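Uronate isomerase (Caulobacter crescentus, PDB 2Q01) catalyses the isomerisation of D-glucuronate to D-fructuronate and of D-galacturonate to D-tagaturonate in pentose and glucuronate interconversion. Local coordinates at residues 43-48 with 418-423; 172-177 with 215-220; 193-198 with 245-250; 230-235 with 289-294. One frame throughout, in Å; residues are numbered along the deposited sequence.

Interaction 1. Residues 43-48 with 418-423; sequences HTDPSW and DTRAFL
H43 is the second histidine of an H-x-H pair with H41 just beyond strand 37-39, a signature of the metallo-dependent hydrolase superfamily, and here it meets the loop that leads to helix 425-445. Its backbone N gives a hydrogen bond to T419 O (3.2 Å), arriving above the carbonyl plane and not on a lone pair. The imidazole lies alongside the D418 carboxylate, both pointing the same way, and turns its edge to it: D418 OD1 sits in the ring plane, 3.1 Å from H43 CD2. In TIM barrels of this superfamily the H-x-H histidines after the first strand line the active site, so the neighbourhood of H43 probably does so here. R420 leaves the other loop with CG anti to the backbone N (chi1 -171°) and runs extended to NE, passing over H43 O. H43 O accepts from R420 NH2 at 3.0 Å, in the carbonyl plane, though the hydrogen bond is bent (135°). R420 NH1 forms a long salt bridge to D45 OD1 at 3.5 Å. The other carboxylate oxygen, D45 OD2, accepts the capping bond from S47 N (3.2 Å, 163°) at the turn into helix 47-51, so one aspartate serves both the arginine and the helix start. D45 CB rests over the centre of one face of the W48 indole. The indole edge receives R420 O in plane, 3.5 Å from W48 CH2, and W48 CZ3 packs at 4.1 Å against F422 CB, the two side chains sliding past each other in opposite directions.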
# COMPACT_ATOMS: atom_id res chain seq x y z
N HIS B 43 21.85 16.99 6.80
CA HIS B 43 22.61 17.65 5.75
C HIS B 43 22.88 19.14 5.99
O HIS B 43 22.93 19.93 5.04
CB HIS B 43 21.93 17.46 4.39
CG HIS B 43 21.81 16.03 3.98
ND1 HIS B 43 22.81 15.37 3.28
CD2 HIS B 43 20.83 15.12 4.18
CE1 HIS B 43 22.43 14.12 3.07
NE2 HIS B 43 21.24 13.94 3.60
N THR B 44 23.07 19.52 7.25
CA THR B 44 23.46 20.90 7.57
C THR B 44 24.94 21.11 7.26
O THR B 44 25.71 20.14 7.22
CB THR B 44 23.16 21.29 9.05
OG1 THR B 44 23.96 20.49 9.94
CG2 THR B 44 21.67 21.11 9.39
N ASP B 45 25.32 22.36 7.02
CA ASP B 45 26.70 22.71 6.68
C ASP B 45 27.48 22.88 7.97
O ASP B 45 27.12 23.72 8.79
CB ASP B 45 26.71 24.01 5.86
CG ASP B 45 28.00 24.24 5.10
OD1 ASP B 45 27.97 25.03 4.13
OD2 ASP B 45 29.05 23.66 5.44
N PRO B 46 28.55 22.08 8.17
CA PRO B 46 29.43 22.19 9.34
C PRO B 46 30.17 23.53 9.46
O PRO B 46 30.59 23.90 10.56
CB PRO B 46 30.45 21.07 9.13
CG PRO B 46 30.42 20.80 7.66
CD PRO B 46 28.99 20.98 7.28
N SER B 47 30.33 24.23 8.34
CA SER B 47 31.00 25.53 8.32
C SER B 47 30.19 26.62 9.03
O SER B 47 30.76 27.61 9.48
CB SER B 47 31.29 25.96 6.89
OG SER B 47 30.11 26.39 6.24
N TRP B 48 28.88 26.42 9.12
CA TRP B 48 27.99 27.34 9.85
C TRP B 48 28.37 27.46 11.32
O TRP B 48 28.28 28.54 11.89
CB TRP B 48 26.53 26.89 9.75
CG TRP B 48 25.91 26.97 8.37
CD1 TRP B 48 26.34 27.73 7.31
CD2 TRP B 48 24.72 26.30 7.93
NE1 TRP B 48 25.50 27.55 6.24
CE2 TRP B 48 24.50 26.69 6.59
CE3 TRP B 48 23.83 25.41 8.54
CZ2 TRP B 48 23.42 26.20 5.84
CZ3 TRP B 48 22.75 24.93 7.79
CH2 TRP B 48 22.56 25.32 6.46
N ASP B 418 16.83 14.65 8.70
CA ASP B 418 17.37 14.56 7.32
C ASP B 418 17.16 15.84 6.49
O ASP B 418 16.68 15.79 5.36
CB ASP B 418 16.80 13.32 6.61
CG ASP B 418 17.57 12.96 5.34
OD1 ASP B 418 18.81 13.06 5.33
OD2 ASP B 418 16.91 12.57 4.34
N THR B 419 17.53 16.97 7.07
CA THR B 419 17.25 18.26 6.44
C THR B 419 18.48 19.17 6.37
O THR B 419 19.42 19.03 7.17
CB THR B 419 16.04 18.98 7.11
OG1 THR B 419 15.72 20.19 6.40
CG2 THR B 419 16.33 19.31 8.59
N ARG B 420 18.48 20.09 5.41
CA ARG B 420 19.47 21.15 5.34
C ARG B 420 18.97 22.39 6.11
O ARG B 420 19.77 23.14 6.67
CB ARG B 420 19.82 21.50 3.89
CG ARG B 420 21.00 22.45 3.74
CD ARG B 420 21.71 22.34 2.39
NE ARG B 420 22.83 23.28 2.30
CZ ARG B 420 24.07 23.04 2.73
NH1 ARG B 420 25.00 23.97 2.60
NH2 ARG B 420 24.39 21.87 3.28
N ALA B 421 17.65 22.56 6.14
CA ALA B 421 17.01 23.68 6.85
C ALA B 421 17.18 23.52 8.36
O ALA B 421 16.51 22.70 9.00
CB ALA B 421 15.53 23.79 6.47
N PHE B 422 18.09 24.31 8.92
CA PHE B 422 18.49 24.19 10.31
C PHE B 422 17.39 24.64 11.28
O PHE B 422 17.19 24.02 12.32
CB PHE B 422 19.77 24.99 10.55
CG PHE B 422 20.24 24.97 11.98
CD1 PHE B 422 20.68 23.79 12.57
CD2 PHE B 422 20.26 26.14 12.72
CE1 PHE B 422 21.11 23.77 13.89
CE2 PHE B 422 20.69 26.14 14.04
CZ PHE B 422 21.12 24.95 14.63
N LEU B 423 16.68 25.71 10.91
CA LEU B 423 15.61 26.28 11.74
C LEU B 423 14.38 25.39 11.86
O LEU B 423 13.57 25.57 12.78
CB LEU B 423 15.21 27.65 11.20
CG LEU B 423 15.81 28.85 11.92
CD1 LEU B 423 17.28 29.04 11.59
CD2 LEU B 423 15.02 30.08 11.53

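Interaction 2. Residues 172-177 with 215-220; sequences EGPHES and ERFAET
H175 and R216 cross obliquely, the imidazole and guanidinium planes 76° apart, so that the ring presents its edge to the flat face of the arginine. H175 CD2 makes the approach, 3.3 Å from R216 NH1. Both side chains start in the crowded position between backbone N and carbonyl carbon, and a bend at chi3 (-74°) in R216 folds its guanidinium back toward the ring. One face of the imidazole is overlaid near its rim by E176 CG, whose chain then extends to bring OE2, through its anti lone pair, to G173 N at 3.0 Å. That nearly straight bond (170°) ties E176 back to the first residue of the type I turn G173 to E176, whose own backbone bond, E176 N to G173 O, is weak. Nearer the backbone the turn meets the helix directly: H175 CB lies 3.7 Å from F217 N, and P174 CB touches F217 CE2 at 3.6 Å. T220 OG1 donates to P174 O at 2.8 Å, in the carbonyl plane, and its CG2 lies 3.4 Å from H175 O. P174 O accepts a second bond from R238 NE, so two donors grip this carbonyl. The turn belongs to the connection from strand 165-169 to helix 179-186, a beta-alpha loop at the C-terminal end of a TIM-barrel strand, packed here on helix 210-221.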
# COMPACT_ATOMS: atom_id res chain seq x y z
N GLU B 172 29.34 13.94 4.84
CA GLU B 172 30.46 14.22 3.92
C GLU B 172 30.93 12.95 3.22
O GLU B 172 30.79 11.85 3.75
CB GLU B 172 31.66 14.86 4.63
CG GLU B 172 31.39 15.62 5.94
CD GLU B 172 30.69 16.95 5.76
OE1 GLU B 172 29.58 17.10 6.31
OE2 GLU B 172 31.24 17.86 5.10
N GLY B 173 31.50 13.11 2.03
CA GLY B 173 32.15 12.01 1.33
C GLY B 173 33.62 11.89 1.70
O GLY B 173 34.17 12.80 2.33
N PRO B 174 34.27 10.78 1.31
CA PRO B 174 35.69 10.50 1.59
C PRO B 174 36.64 11.44 0.85
O PRO B 174 37.81 11.56 1.23
CB PRO B 174 35.88 9.07 1.08
CG PRO B 174 34.54 8.56 0.75
CD PRO B 174 33.65 9.71 0.51
N HIS B 175 36.13 12.07 -0.21
CA HIS B 175 36.89 13.00 -1.03
C HIS B 175 36.92 14.44 -0.50
O HIS B 175 37.77 15.22 -0.92
CB HIS B 175 36.38 12.98 -2.47
CG HIS B 175 34.93 13.35 -2.61
ND1 HIS B 175 33.91 12.45 -2.38
CD2 HIS B 175 34.34 14.51 -2.97
CE1 HIS B 175 32.75 13.05 -2.58
NE2 HIS B 175 32.98 14.30 -2.94
N GLU B 176 36.01 14.79 0.41
CA GLU B 176 36.02 16.13 1.03
C GLU B 176 36.71 16.18 2.39
O GLU B 176 36.86 15.15 3.06
CB GLU B 176 34.62 16.76 1.08
CG GLU B 176 33.47 15.78 0.93
CD GLU B 176 32.15 16.46 0.64
OE1 GLU B 176 32.16 17.67 0.30
OE2 GLU B 176 31.09 15.80 0.74
N SER B 177 37.13 17.39 2.79
CA SER B 177 37.86 17.58 4.05
C SER B 177 36.94 17.71 5.25
O SER B 177 35.80 18.16 5.14
CB SER B 177 38.80 18.79 3.96
OG SER B 177 38.09 20.01 4.04
N GLU B 215 39.61 11.63 -7.95
CA GLU B 215 40.85 12.39 -8.01
C GLU B 215 41.20 12.98 -6.65
O GLU B 215 42.31 12.79 -6.16
CB GLU B 215 40.73 13.50 -9.06
CG GLU B 215 42.04 13.85 -9.76
CD GLU B 215 41.85 14.80 -10.95
OE1 GLU B 215 42.63 14.69 -11.92
OE2 GLU B 215 40.92 15.63 -10.92
N ARG B 216 40.23 13.66 -6.03
CA ARG B 216 40.45 14.24 -4.70
C ARG B 216 40.34 13.23 -3.55
O ARG B 216 40.80 13.50 -2.44
CB ARG B 216 39.61 15.51 -4.46
CG ARG B 216 38.14 15.40 -4.78
CD ARG B 216 37.54 16.79 -4.99
NE ARG B 216 37.37 17.53 -3.74
CZ ARG B 216 36.20 17.90 -3.22
NH1 ARG B 216 35.06 17.62 -3.84
NH2 ARG B 216 36.17 18.57 -2.08
N PHE B 217 39.75 12.06 -3.83
CA PHE B 217 39.78 10.90 -2.91
C PHE B 217 41.22 10.40 -2.74
O PHE B 217 41.62 10.00 -1.65
CB PHE B 217 38.84 9.81 -3.45
CG PHE B 217 38.74 8.55 -2.61
CD1 PHE B 217 38.53 7.33 -3.23
CD2 PHE B 217 38.80 8.58 -1.22
CE1 PHE B 217 38.42 6.15 -2.49
CE2 PHE B 217 38.71 7.41 -0.47
CZ PHE B 217 38.50 6.20 -1.11
N ALA B 218 42.00 10.45 -3.83
CA ALA B 218 43.43 10.11 -3.80
C ALA B 218 44.27 11.14 -3.04
O ALA B 218 45.28 10.78 -2.42
CB ALA B 218 43.95 9.95 -5.22
N GLU B 219 43.86 12.40 -3.09
CA GLU B 219 44.55 13.48 -2.37
C GLU B 219 44.32 13.40 -0.86
O GLU B 219 45.27 13.56 -0.08
CB GLU B 219 44.11 14.86 -2.88
CG GLU B 219 44.45 15.13 -4.34
CD GLU B 219 43.70 16.33 -4.91
OE1 GLU B 219 42.90 16.96 -4.18
OE2 GLU B 219 43.91 16.64 -6.11
N THR B 220 43.08 13.13 -0.44
CA THR B 220 42.74 13.03 0.98
C THR B 220 43.22 11.74 1.65
O THR B 220 43.37 11.69 2.87
CB THR B 220 41.22 13.19 1.24
OG1 THR B 220 40.50 12.11 0.62
CG2 THR B 220 40.70 14.51 0.71

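Interaction 3. Residues 193-198 with 245-250; sequences VITAYR and AGATSS
I194, T195 and Y197 bring most of the surface that segment 193-198 buries here. I194 points at G246 with CG1 in the crowded position between backbone N and carbonyl carbon, so that CG2 and CD1 both lie against one side of the glycine carbonyl, each 3.5 Å from G246 O. G246 has positive phi (105°) and ends helix 228-244 in a Schellman motif; its bare CA lies 3.8 Å from I194 CG2. An alanine at I194 would lack CG1, CG2 and CD1 and would probably leave the G246 carbonyl poorly packed against the strand. T195 sends CG2 toward two methyls, at 3.8 Å from A247 CB and 3.9 Å from A245 CB. T195 O accepts a hydrogen bond from water 2, which in turn accepts from T248 N, so the water links the two backbones; water 1 likewise donates to both V193 O and A245 O. At Y197 the chains pair directly. Y197 N donates to S249 O at 3.2 Å, almost straight (175°) and on a lone pair, while Y197 CB lies 4.0 Å from S250 CB. The phenol leads away to H235, where Y197 OH is hydrogen-bonded. The single bridge of Y197 with S250 joins the segment running on from strand 192-194 to strand 249-252, linking the edges of the two parallel sheets, as expected for consecutive strands of a TIM barrel.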
# COMPACT_ATOMS: atom_id res chain seq x y z
N VAL B 193 28.76 18.48 17.12
CA VAL B 193 28.51 18.37 15.69
C VAL B 193 29.46 17.33 15.12
O VAL B 193 30.68 17.50 15.14
CB VAL B 193 28.67 19.73 14.96
CG1 VAL B 193 28.46 19.56 13.47
CG2 VAL B 193 27.69 20.76 15.53
N ILE B 194 28.90 16.23 14.64
CA ILE B 194 29.69 15.13 14.08
C ILE B 194 29.39 14.93 12.60
O ILE B 194 28.63 15.68 12.00
CB ILE B 194 29.48 13.80 14.87
CG1 ILE B 194 28.01 13.38 14.88
CG2 ILE B 194 30.02 13.94 16.28
CD1 ILE B 194 27.78 11.96 15.33
N THR B 195 30.01 13.91 12.02
CA THR B 195 29.88 13.65 10.59
C THR B 195 29.35 12.24 10.31
O THR B 195 29.16 11.44 11.23
CB THR B 195 31.22 13.91 9.86
OG1 THR B 195 31.06 13.65 8.46
CG2 THR B 195 32.34 13.05 10.42
N ALA B 196 29.07 11.96 9.04
CA ALA B 196 28.69 10.63 8.58
C ALA B 196 29.41 10.33 7.27
O ALA B 196 29.58 11.22 6.44
CB ALA B 196 27.19 10.53 8.41
N TYR B 197 29.82 9.08 7.10
CA TYR B 197 30.60 8.64 5.93
C TYR B 197 29.71 8.26 4.75
O TYR B 197 29.03 7.24 4.79
CB TYR B 197 31.47 7.46 6.33
CG TYR B 197 32.52 7.04 5.31
CD1 TYR B 197 33.71 7.74 5.19
CD2 TYR B 197 32.32 5.93 4.49
CE1 TYR B 197 34.68 7.37 4.28
CE2 TYR B 197 33.29 5.54 3.57
CZ TYR B 197 34.47 6.26 3.48
OH TYR B 197 35.44 5.91 2.59
N ARG B 198 29.72 9.07 3.69
CA ARG B 198 28.89 8.82 2.52
C ARG B 198 29.72 8.64 1.25
O ARG B 198 29.94 9.61 0.52
CB ARG B 198 27.88 9.94 2.33
CG ARG B 198 26.71 9.58 1.43
CD ARG B 198 26.10 10.80 0.79
NE ARG B 198 24.95 10.46 -0.04
CZ ARG B 198 23.68 10.55 0.35
NH1 ARG B 198 23.37 10.98 1.56
NH2 ARG B 198 22.71 10.20 -0.49
N ALA B 245 36.66 12.28 13.79
CA ALA B 245 35.84 13.49 13.73
C ALA B 245 34.48 13.29 14.41
O ALA B 245 33.62 14.18 14.39
CB ALA B 245 35.66 13.94 12.29
N GLY B 246 34.28 12.10 14.99
CA GLY B 246 33.09 11.82 15.79
C GLY B 246 32.02 10.95 15.16
O GLY B 246 31.02 10.66 15.81
N ALA B 247 32.24 10.55 13.91
CA ALA B 247 31.28 9.71 13.18
C ALA B 247 31.04 8.36 13.84
O ALA B 247 31.96 7.73 14.37
CB ALA B 247 31.71 9.51 11.74
N THR B 248 29.78 7.94 13.82
CA THR B 248 29.39 6.62 14.30
C THR B 248 28.65 5.87 13.21
O THR B 248 28.33 4.69 13.36
CB THR B 248 28.46 6.72 15.54
OG1 THR B 248 27.27 7.45 15.20
CG2 THR B 248 29.16 7.41 16.72
N SER B 249 28.40 6.56 12.09
CA SER B 249 27.59 5.99 11.03
C SER B 249 28.15 6.19 9.62
O SER B 249 28.97 7.07 9.38
CB SER B 249 26.16 6.54 11.11
OG SER B 249 25.30 5.84 10.23
N SER B 250 27.71 5.34 8.71
CA SER B 250 27.98 5.52 7.29
C SER B 250 26.64 5.58 6.56
O SER B 250 25.61 5.15 7.09
CB SER B 250 28.89 4.41 6.74
OG SER B 250 28.15 3.29 6.30
O HOH W 1 33.64 16.73 14.75
O HOH W 2 27.82 9.46 12.36

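Interaction 4. Residues 230-235 with 289-294; sequences SYLEAH and AQMLTE
Y231 OH is held by two hydrogen bonds: it accepts from H235 NE2, one turn further along its helix, at 3.1 Å and nearly straight (168°), and it bonds to V202 O. Y231 OH lies in the imidazole plane of H235, and H235 CD2 rests over the rim of the phenol face, which fixes both rings; H235 ND1 is bonded in turn to Y197 OH. Into this pair reaches M291, tip to tip, its chain bent at chi2 and chi3. M291 CE meets the phenol edge, 3.7 Å from Y231 CE2, and is 4.0 Å from H235 CD2. The sulfur makes a Met-aromatic contact, M291 SD standing 5.4 Å from the Y231 ring centroid and 87° off its normal. The L232 side chain crosses that of E294 at about a right angle, with L232 CD2 3.7 Å from E294 CG. A phenylalanine at Y231 would lack the hydroxyl and its bonds to H235 NE2 and V202 O, and would probably leave the H235 ring less firmly fixed. The segment axes come no closer than 12.8 Å and cross at -53°, so long side chains bridge helices 228-244 and 281-302 of the outer helical layer of a TIM barrel.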
# COMPACT_ATOMS: atom_id res chain seq x y z
N SER B 230 44.35 -0.94 -2.64
CA SER B 230 44.65 0.38 -2.08
C SER B 230 43.49 1.38 -2.23
O SER B 230 43.53 2.46 -1.65
CB SER B 230 45.95 0.94 -2.66
OG SER B 230 45.91 1.02 -4.07
N TYR B 231 42.47 1.00 -3.00
CA TYR B 231 41.20 1.73 -3.03
C TYR B 231 40.45 1.40 -1.75
O TYR B 231 39.83 2.26 -1.12
CB TYR B 231 40.39 1.33 -4.27
CG TYR B 231 38.93 1.73 -4.26
CD1 TYR B 231 38.53 3.01 -4.67
CD2 TYR B 231 37.94 0.82 -3.88
CE1 TYR B 231 37.19 3.37 -4.68
CE2 TYR B 231 36.60 1.18 -3.88
CZ TYR B 231 36.23 2.45 -4.28
OH TYR B 231 34.91 2.80 -4.28
N LEU B 232 40.54 0.13 -1.36
CA LEU B 232 39.97 -0.35 -0.11
C LEU B 232 40.71 0.20 1.10
O LEU B 232 40.07 0.54 2.11
CB LEU B 232 39.96 -1.88 -0.08
CG LEU B 232 38.98 -2.59 -1.02
CD1 LEU B 232 38.97 -4.07 -0.71
CD2 LEU B 232 37.58 -2.00 -0.89
N GLU B 233 42.04 0.31 1.01
CA GLU B 233 42.84 0.97 2.05
C GLU B 233 42.50 2.45 2.20
O GLU B 233 42.51 2.98 3.30
CB GLU B 233 44.34 0.81 1.81
CG GLU B 233 45.00 -0.20 2.73
CD GLU B 233 44.83 0.13 4.21
OE1 GLU B 233 45.14 1.28 4.60
OE2 GLU B 233 44.39 -0.75 4.97
N ALA B 234 42.20 3.10 1.07
CA ALA B 234 41.80 4.50 1.06
C ALA B 234 40.46 4.71 1.75
O ALA B 234 40.24 5.75 2.36
CB ALA B 234 41.76 5.02 -0.35
N HIS B 235 39.56 3.73 1.65
CA HIS B 235 38.27 3.77 2.34
C HIS B 235 38.42 3.57 3.84
O HIS B 235 37.72 4.21 4.62
CB HIS B 235 37.33 2.72 1.79
CG HIS B 235 36.52 3.17 0.62
ND1 HIS B 235 35.57 4.16 0.71
CD2 HIS B 235 36.48 2.74 -0.66
CE1 HIS B 235 35.00 4.34 -0.46
NE2 HIS B 235 35.53 3.48 -1.32
N ALA B 289 26.58 -2.84 -5.45
CA ALA B 289 26.20 -4.01 -4.67
C ALA B 289 27.36 -4.63 -3.89
O ALA B 289 27.23 -4.92 -2.71
CB ALA B 289 25.54 -5.05 -5.57
N GLN B 290 28.50 -4.83 -4.56
CA GLN B 290 29.67 -5.43 -3.91
C GLN B 290 30.24 -4.52 -2.83
O GLN B 290 30.66 -4.99 -1.78
CB GLN B 290 30.76 -5.78 -4.94
CG GLN B 290 32.06 -6.33 -4.33
CD GLN B 290 31.84 -7.55 -3.46
OE1 GLN B 290 31.02 -8.42 -3.77
NE2 GLN B 290 32.57 -7.63 -2.35
N MET B 291 30.22 -3.21 -3.09
CA MET B 291 30.69 -2.23 -2.12
C MET B 291 29.83 -2.10 -0.87
O MET B 291 30.34 -1.73 0.18
CB MET B 291 30.88 -0.86 -2.79
CG MET B 291 32.09 -0.78 -3.71
SD MET B 291 33.64 -1.41 -3.01
CE MET B 291 33.93 -0.20 -1.74
N LEU B 292 28.53 -2.40 -0.98
CA LEU B 292 27.67 -2.46 0.21
C LEU B 292 28.17 -3.51 1.18
O LEU B 292 28.26 -3.26 2.38
CB LEU B 292 26.20 -2.72 -0.17
CG LEU B 292 25.32 -1.50 -0.46
CD1 LEU B 292 23.84 -1.90 -0.49
CD2 LEU B 292 25.54 -0.38 0.55
N THR B 293 28.51 -4.69 0.64
CA THR B 293 29.10 -5.78 1.42
C THR B 293 30.50 -5.42 1.93
O THR B 293 30.87 -5.78 3.05
CB THR B 293 29.16 -7.07 0.58
OG1 THR B 293 27.83 -7.44 0.21
CG2 THR B 293 29.80 -8.23 1.34
N GLU B 294 31.25 -4.69 1.12
CA GLU B 294 32.62 -4.34 1.47
C GLU B 294 32.65 -3.35 2.63
O GLU B 294 33.50 -3.46 3.51
CB GLU B 294 33.35 -3.80 0.24
CG GLU B 294 34.82 -4.21 0.17
CD GLU B 294 35.04 -5.71 -0.01
OE1 GLU B 294 35.94 -6.27 0.65
OE2 GLU B 294 34.33 -6.34 -0.83

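From the N terminus, 43-48 follows strand 37-39 but finds its partner 418-423 only just before helix 425-445, so interaction 1 closes a loop of 369 residues in which the other three are nested. It brings together the two ends of the barrel sequence. Interaction 2 opens at 172-177, and interaction 3 opens at 193-198 before 215-220 closes interaction 2, so these two cross. Interaction 4 opens at 230-235, ahead of the close of interaction 3 at 245-250, and ends at 289-294; it crosses interaction 3 and follows interaction 2 in series. Interaction 3 joins neighbouring strands, while interactions 2 and 4 tie in the surrounding helices; F217 meets A234, and E172 meets R198.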